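Cyclopenase asqI (PDB 5YY3) catalyses the zinc-dependent ring contraction of 4'-methoxycyclopenin to 4'-methoxyviridicatin, releasing methyl isocyanate, in aspoquinolone mycotoxin biosynthesis. Local coordinates at residues 318-331 and 400-413. Numbering follows the deposited sequence.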
loop_
_atom_site.group_PDB
_atom_site.type_symbol
_atom_site.label_atom_id
_atom_site.label_comp_id
_atom_site.label_asym_id
_atom_site.label_seq_id
_atom_site.Cartn_x
_atom_site.Cartn_y
_atom_site.Cartn_z
ATOM N N LEU A 318 36.269 11.022 -31.881
ATOM C CA LEU A 318 36.042 11.190 -30.451
ATOM C C LEU A 318 37.316 10.877 -29.680
ATOM O O LEU A 318 38.086 9.985 -30.062
ATOM C CB LEU A 318 34.891 10.304 -29.969
ATOM C CG LEU A 318 33.530 10.843 -30.395
ATOM C CD1 LEU A 318 32.423 9.866 -30.027
ATOM C CD2 LEU A 318 33.292 12.213 -29.763
ATOM N N THR A 319 37.522 11.633 -28.601
ATOM C CA THR A 319 38.636 11.447 -27.686
ATOM C C THR A 319 38.120 11.509 -26.250
ATOM O O THR A 319 37.044 12.054 -25.998
ATOM C CB THR A 319 39.718 12.527 -27.882
ATOM O OG1 THR A 319 39.207 13.801 -27.457
ATOM C CG2 THR A 319 40.140 12.611 -29.341
ATOM N N ARG A 320 38.894 10.961 -25.318
ATOM C CA ARG A 320 38.604 11.087 -23.893
ATOM C C ARG A 320 38.219 12.520 -23.525
ATOM O O ARG A 320 37.250 12.763 -22.803
ATOM C CB ARG A 320 39.808 10.640 -23.078
ATOM C CG ARG A 320 39.635 10.742 -21.568
ATOM C CD ARG A 320 40.933 10.369 -20.867
ATOM N NE ARG A 320 42.099 10.996 -21.501
ATOM C CZ ARG A 320 43.358 10.688 -21.214
ATOM N NH1 ARG A 320 43.617 9.752 -20.309
ATOM N NH2 ARG A 320 44.360 11.310 -21.827
ATOM N N ASP A 321 38.958 13.472 -24.074
ATOM C CA ASP A 321 38.751 14.874 -23.764
ATOM C C ASP A 321 37.478 15.482 -24.340
ATOM O O ASP A 321 36.835 16.303 -23.682
ATOM C CB ASP A 321 39.946 15.689 -24.247
ATOM C CG ASP A 321 39.956 17.086 -23.676
ATOM O OD1 ASP A 321 39.373 18.008 -24.300
ATOM O OD2 ASP A 321 40.524 17.252 -22.576
ATOM N N ASN A 322 37.112 15.102 -25.564
ATOM C CA ASN A 322 36.018 15.793 -26.252
ATOM C C ASN A 322 34.698 15.017 -26.335
ATOM O O ASN A 322 33.686 15.563 -26.791
ATOM C CB ASN A 322 36.473 16.209 -27.667
ATOM C CG ASN A 322 36.490 15.052 -28.674
ATOM O OD1 ASN A 322 36.276 13.882 -28.336
ATOM N ND2 ASN A 322 36.776 15.386 -29.929
ATOM N N CYS A 323 34.695 13.762 -25.887
ATOM C CA CYS A 323 33.529 12.902 -26.103
ATOM C C CYS A 323 32.235 13.503 -25.531
ATOM O O CYS A 323 31.252 13.602 -26.241
ATOM C CB CYS A 323 33.754 11.497 -25.527
ATOM S SG CYS A 323 34.190 11.433 -23.744
ATOM N N LEU A 324 32.228 13.939 -24.281
ATOM C CA LEU A 324 30.962 14.394 -23.688
ATOM C C LEU A 324 30.467 15.704 -24.292
ATOM O O LEU A 324 29.253 15.893 -24.506
ATOM C CB LEU A 324 31.092 14.541 -22.173
ATOM C CG LEU A 324 31.360 13.219 -21.458
ATOM C CD1 LEU A 324 31.344 13.414 -19.941
ATOM C CD2 LEU A 324 30.357 12.173 -21.892
ATOM N N ASN A 325 31.405 16.603 -24.569
ATOM C CA ASN A 325 31.060 17.880 -25.178
ATOM C C ASN A 325 30.429 17.679 -26.542
ATOM O O ASN A 325 29.487 18.381 -26.917
ATOM C CB ASN A 325 32.287 18.769 -25.312
ATOM C CG ASN A 325 31.921 20.218 -25.506
ATOM O OD1 ASN A 325 31.008 20.727 -24.851
ATOM N ND2 ASN A 325 32.612 20.891 -26.424
ATOM N N PHE A 326 30.941 16.706 -27.280
ATOM C CA PHE A 326 30.438 16.461 -28.621
ATOM C C PHE A 326 29.156 15.657 -28.592
ATOM O O PHE A 326 28.201 16.001 -29.277
ATOM C CB PHE A 326 31.495 15.758 -29.480
ATOM C CG PHE A 326 32.377 16.711 -30.231
ATOM C CD1 PHE A 326 31.950 17.277 -31.437
ATOM C CD2 PHE A 326 33.625 17.075 -29.727
ATOM C CE1 PHE A 326 32.770 18.176 -32.140
ATOM C CE2 PHE A 326 34.451 17.972 -30.426
ATOM C CZ PHE A 326 34.019 18.517 -31.634
ATOM N N VAL A 327 29.127 14.588 -27.806
ATOM C CA VAL A 327 27.909 13.805 -27.676
ATOM C C VAL A 327 26.758 14.681 -27.164
ATOM O O VAL A 327 25.660 14.655 -27.711
ATOM C CB VAL A 327 28.101 12.600 -26.738
ATOM C CG1 VAL A 327 26.743 11.920 -26.460
ATOM C CG2 VAL A 327 29.086 11.610 -27.341
ATOM N N GLY A 328 27.025 15.465 -26.123
ATOM C CA GLY A 328 26.041 16.382 -25.576
ATOM C C GLY A 328 25.668 17.457 -26.573
ATOM O O GLY A 328 24.481 17.765 -26.754
ATOM N N GLY A 329 26.679 18.023 -27.229
ATOM C CA GLY A 329 26.462 19.064 -28.219
ATOM C C GLY A 329 25.595 18.616 -29.391
ATOM O O GLY A 329 24.676 19.323 -29.807
ATOM N N ILE A 330 25.875 17.435 -29.927
ATOM C CA ILE A 330 25.112 16.944 -31.057
ATOM C C ILE A 330 23.663 16.625 -30.659
ATOM O O ILE A 330 22.729 16.970 -31.389
ATOM C CB ILE A 330 25.812 15.731 -31.678
ATOM C CG1 ILE A 330 27.017 16.233 -32.480
ATOM C CG2 ILE A 330 24.841 14.916 -32.548
ATOM C CD1 ILE A 330 27.926 15.163 -33.019
ATOM N N LEU A 331 23.473 15.996 -29.499
ATOM C CA LEU A 331 22.133 15.753 -28.948
ATOM C C LEU A 331 21.303 17.034 -28.909
ATOM O O LEU A 331 20.090 17.002 -29.125
ATOM C CB LEU A 331 22.221 15.158 -27.535
ATOM C CG LEU A 331 22.550 13.662 -27.465
ATOM C CD1 LEU A 331 22.877 13.217 -26.042
ATOM C CD2 LEU A 331 21.413 12.828 -28.077
ATOM N N LEU A 400 18.725 10.917 -22.066
ATOM C CA LEU A 400 19.921 11.747 -22.266
ATOM C C LEU A 400 21.107 11.198 -21.474
ATOM O O LEU A 400 22.219 11.086 -21.999
ATOM C CB LEU A 400 19.659 13.206 -21.853
ATOM C CG LEU A 400 18.550 13.896 -22.642
ATOM C CD1 LEU A 400 18.329 15.303 -22.125
ATOM C CD2 LEU A 400 18.910 13.910 -24.126
ATOM N N GLN A 401 20.865 10.843 -20.208
ATOM C CA GLN A 401 21.938 10.323 -19.359
ATOM C C GLN A 401 22.572 9.062 -19.966
ATOM O O GLN A 401 23.769 8.798 -19.769
ATOM C CB GLN A 401 21.420 10.017 -17.954
ATOM C CG GLN A 401 22.521 9.689 -16.949
ATOM C CD GLN A 401 21.988 8.990 -15.702
ATOM O OE1 GLN A 401 21.359 7.924 -15.789
ATOM N NE2 GLN A 401 22.239 9.585 -14.531
ATOM N N TYR A 402 21.777 8.294 -20.711
ATOM C CA TYR A 402 22.269 7.055 -21.325
ATOM C C TYR A 402 23.421 7.332 -22.297
ATOM O O TYR A 402 24.413 6.592 -22.331
ATOM C CB TYR A 402 21.123 6.312 -22.032
ATOM C CG TYR A 402 21.544 5.049 -22.744
ATOM C CD1 TYR A 402 22.308 4.090 -22.099
ATOM C CD2 TYR A 402 21.156 4.805 -24.061
ATOM C CE1 TYR A 402 22.708 2.927 -22.741
ATOM C CE2 TYR A 402 21.539 3.639 -24.722
ATOM C CZ TYR A 402 22.316 2.703 -24.056
ATOM O OH TYR A 402 22.701 1.539 -24.689
ATOM N N TYR A 403 23.317 8.410 -23.062
ATOM C CA TYR A 403 24.392 8.755 -23.983
ATOM C C TYR A 403 25.679 9.031 -23.206
ATOM O O TYR A 403 26.775 8.591 -23.603
ATOM C CB TYR A 403 23.999 9.954 -24.841
ATOM C CG TYR A 403 22.844 9.666 -25.775
ATOM C CD1 TYR A 403 23.066 9.178 -27.055
ATOM C CD2 TYR A 403 21.528 9.858 -25.362
ATOM C CE1 TYR A 403 22.009 8.911 -27.908
ATOM C CE2 TYR A 403 20.468 9.584 -26.198
ATOM C CZ TYR A 403 20.708 9.117 -27.469
ATOM O OH TYR A 403 19.640 8.861 -28.304
ATOM N N GLY A 404 25.537 9.732 -22.084
ATOM C CA GLY A 404 26.635 9.933 -21.151
ATOM C C GLY A 404 27.250 8.646 -20.632
ATOM O O GLY A 404 28.467 8.540 -20.543
ATOM N N ARG A 405 26.427 7.660 -20.288
ATOM C CA ARG A 405 26.951 6.370 -19.844
ATOM C C ARG A 405 27.761 5.674 -20.938
ATOM O O ARG A 405 28.823 5.106 -20.659
ATOM C CB ARG A 405 25.818 5.452 -19.381
ATOM C CG ARG A 405 25.069 5.983 -18.170
ATOM C CD ARG A 405 23.940 5.044 -17.756
ATOM N NE ARG A 405 23.293 5.528 -16.541
ATOM C CZ ARG A 405 23.657 5.151 -15.327
ATOM N NH1 ARG A 405 24.663 4.297 -15.189
ATOM N NH2 ARG A 405 23.040 5.641 -14.262
ATOM N N LEU A 406 27.258 5.714 -22.175
ATOM C CA LEU A 406 27.938 5.082 -23.305
ATOM C C LEU A 406 29.323 5.692 -23.536
ATOM O O LEU A 406 30.316 4.982 -23.720
ATOM C CB LEU A 406 27.110 5.218 -24.579
ATOM C CG LEU A 406 25.843 4.363 -24.664
ATOM C CD1 LEU A 406 24.922 4.921 -25.729
ATOM C CD2 LEU A 406 26.185 2.901 -24.966
ATOM N N ALA A 407 29.377 7.015 -23.536
ATOM C CA ALA A 407 30.614 7.711 -23.845
ATOM C C ALA A 407 31.607 7.497 -22.710
ATOM O O ALA A 407 32.782 7.202 -22.946
ATOM C CB ALA A 407 30.355 9.204 -24.076
ATOM N N ALA A 408 31.105 7.602 -21.481
ATOM C CA ALA A 408 31.939 7.503 -20.297
ATOM C C ALA A 408 32.658 6.157 -20.194
ATOM O O ALA A 408 33.827 6.115 -19.815
ATOM C CB ALA A 408 31.101 7.754 -19.045
ATOM N N THR A 409 31.988 5.050 -20.508
ATOM C CA THR A 409 32.696 3.772 -20.397
ATOM C C THR A 409 33.613 3.525 -21.612
ATOM O O THR A 409 34.565 2.732 -21.528
ATOM C CB THR A 409 31.737 2.575 -20.240
ATOM O OG1 THR A 409 31.280 2.136 -21.524
ATOM C CG2 THR A 409 30.561 2.934 -19.365
ATOM N N ARG A 410 33.325 4.206 -22.727
ATOM C CA ARG A 410 34.163 4.132 -23.931
ATOM C C ARG A 410 35.516 4.847 -23.795
ATOM O O ARG A 410 36.510 4.402 -24.363
ATOM C CB ARG A 410 33.408 4.706 -25.139
ATOM C CG ARG A 410 32.514 3.691 -25.828
ATOM C CD ARG A 410 33.306 2.733 -26.703
ATOM N NE ARG A 410 33.642 3.353 -27.980
ATOM C CZ ARG A 410 34.854 3.344 -28.518
ATOM N NH1 ARG A 410 35.857 2.756 -27.880
ATOM N NH2 ARG A 410 35.069 3.938 -29.682
ATOM N N TYR A 411 35.550 5.950 -23.048
ATOM C CA TYR A 411 36.782 6.708 -22.862
ATOM C C TYR A 411 37.113 6.903 -21.392
ATOM O O TYR A 411 36.902 7.990 -20.839
ATOM C CB TYR A 411 36.680 8.060 -23.579
ATOM C CG TYR A 411 36.418 7.879 -25.061
ATOM C CD1 TYR A 411 37.438 7.496 -25.924
ATOM C CD2 TYR A 411 35.143 8.039 -25.585
ATOM C CE1 TYR A 411 37.193 7.295 -27.277
ATOM C CE2 TYR A 411 34.891 7.842 -26.935
ATOM C CZ TYR A 411 35.920 7.471 -27.770
ATOM O OH TYR A 411 35.669 7.279 -29.103
ATOM N N PRO A 412 37.652 5.846 -20.755
ATOM C CA PRO A 412 37.960 5.843 -19.322
ATOM C C PRO A 412 39.026 6.883 -18.984
ATOM O O PRO A 412 39.634 7.443 -19.892
ATOM C CB PRO A 412 38.486 4.425 -19.061
ATOM C CG PRO A 412 38.151 3.629 -20.267
ATOM C CD PRO A 412 37.962 4.563 -21.406
ATOM N N GLN A 413 39.241 7.155 -17.701
ATOM C CA GLN A 413 40.283 8.100 -17.304
ATOM C C GLN A 413 41.026 7.565 -16.096
ATOM O O GLN A 413 40.453 6.858 -15.263
ATOM C CB GLN A 413 39.700 9.490 -17.006
ATOM C CG GLN A 413 38.635 9.523 -15.914
ATOM C CD GLN A 413 37.956 10.881 -15.786
ATOM O OE1 GLN A 413 38.327 11.835 -16.460
ATOM N NE2 GLN A 413 36.928 10.958 -14.938
HETATM O O HOH W 1 37.729 7.400 -30.893
#
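Leu331 lays both of its methyls on one face of the Tyr403 ring at one end of this nearly antiparallel helix pair. Its CD2 sits almost on the ring axis, 3.8 Å from the centroid in a CH-pi contact, while CD1 reaches back to Tyr403 CG at 3.6 Å. One turn along, Val327 CG1 packs against Tyr403 CB (3.7 Å). In the middle Ala407 is a small knob: its CB meets Leu324 CD2 at 3.7 Å, with Val327 CG2 and Cys323 CB slightly farther off, in a hollow walled by those three side chains.

Past the helix end Tyr411 is the large bump. With CG anti to its own carbonyl carbon (chi1 -59°), the ring leans across the turn that leads into helix 323-331. Thr319 C lies over one face near the rim, Cys323 CB approaches Tyr411 CD2 obliquely, 3.7 Å away, and a water accepts from Tyr411 OH and donates to Leu318 O, both at 2.7 Å. No direct hydrogen bond joins the segments; Arg320 adds aliphatic packing, its CD 4.1 Å from Gln413 CB.

Within the hemocyanin-like helical domain, helix 288-304 flanks Val327 and Tyr403, helix 355-367 touches Leu331 and Tyr403, and helix 210-231 meets Leu400 through Phe214 and the zinc ligand His218.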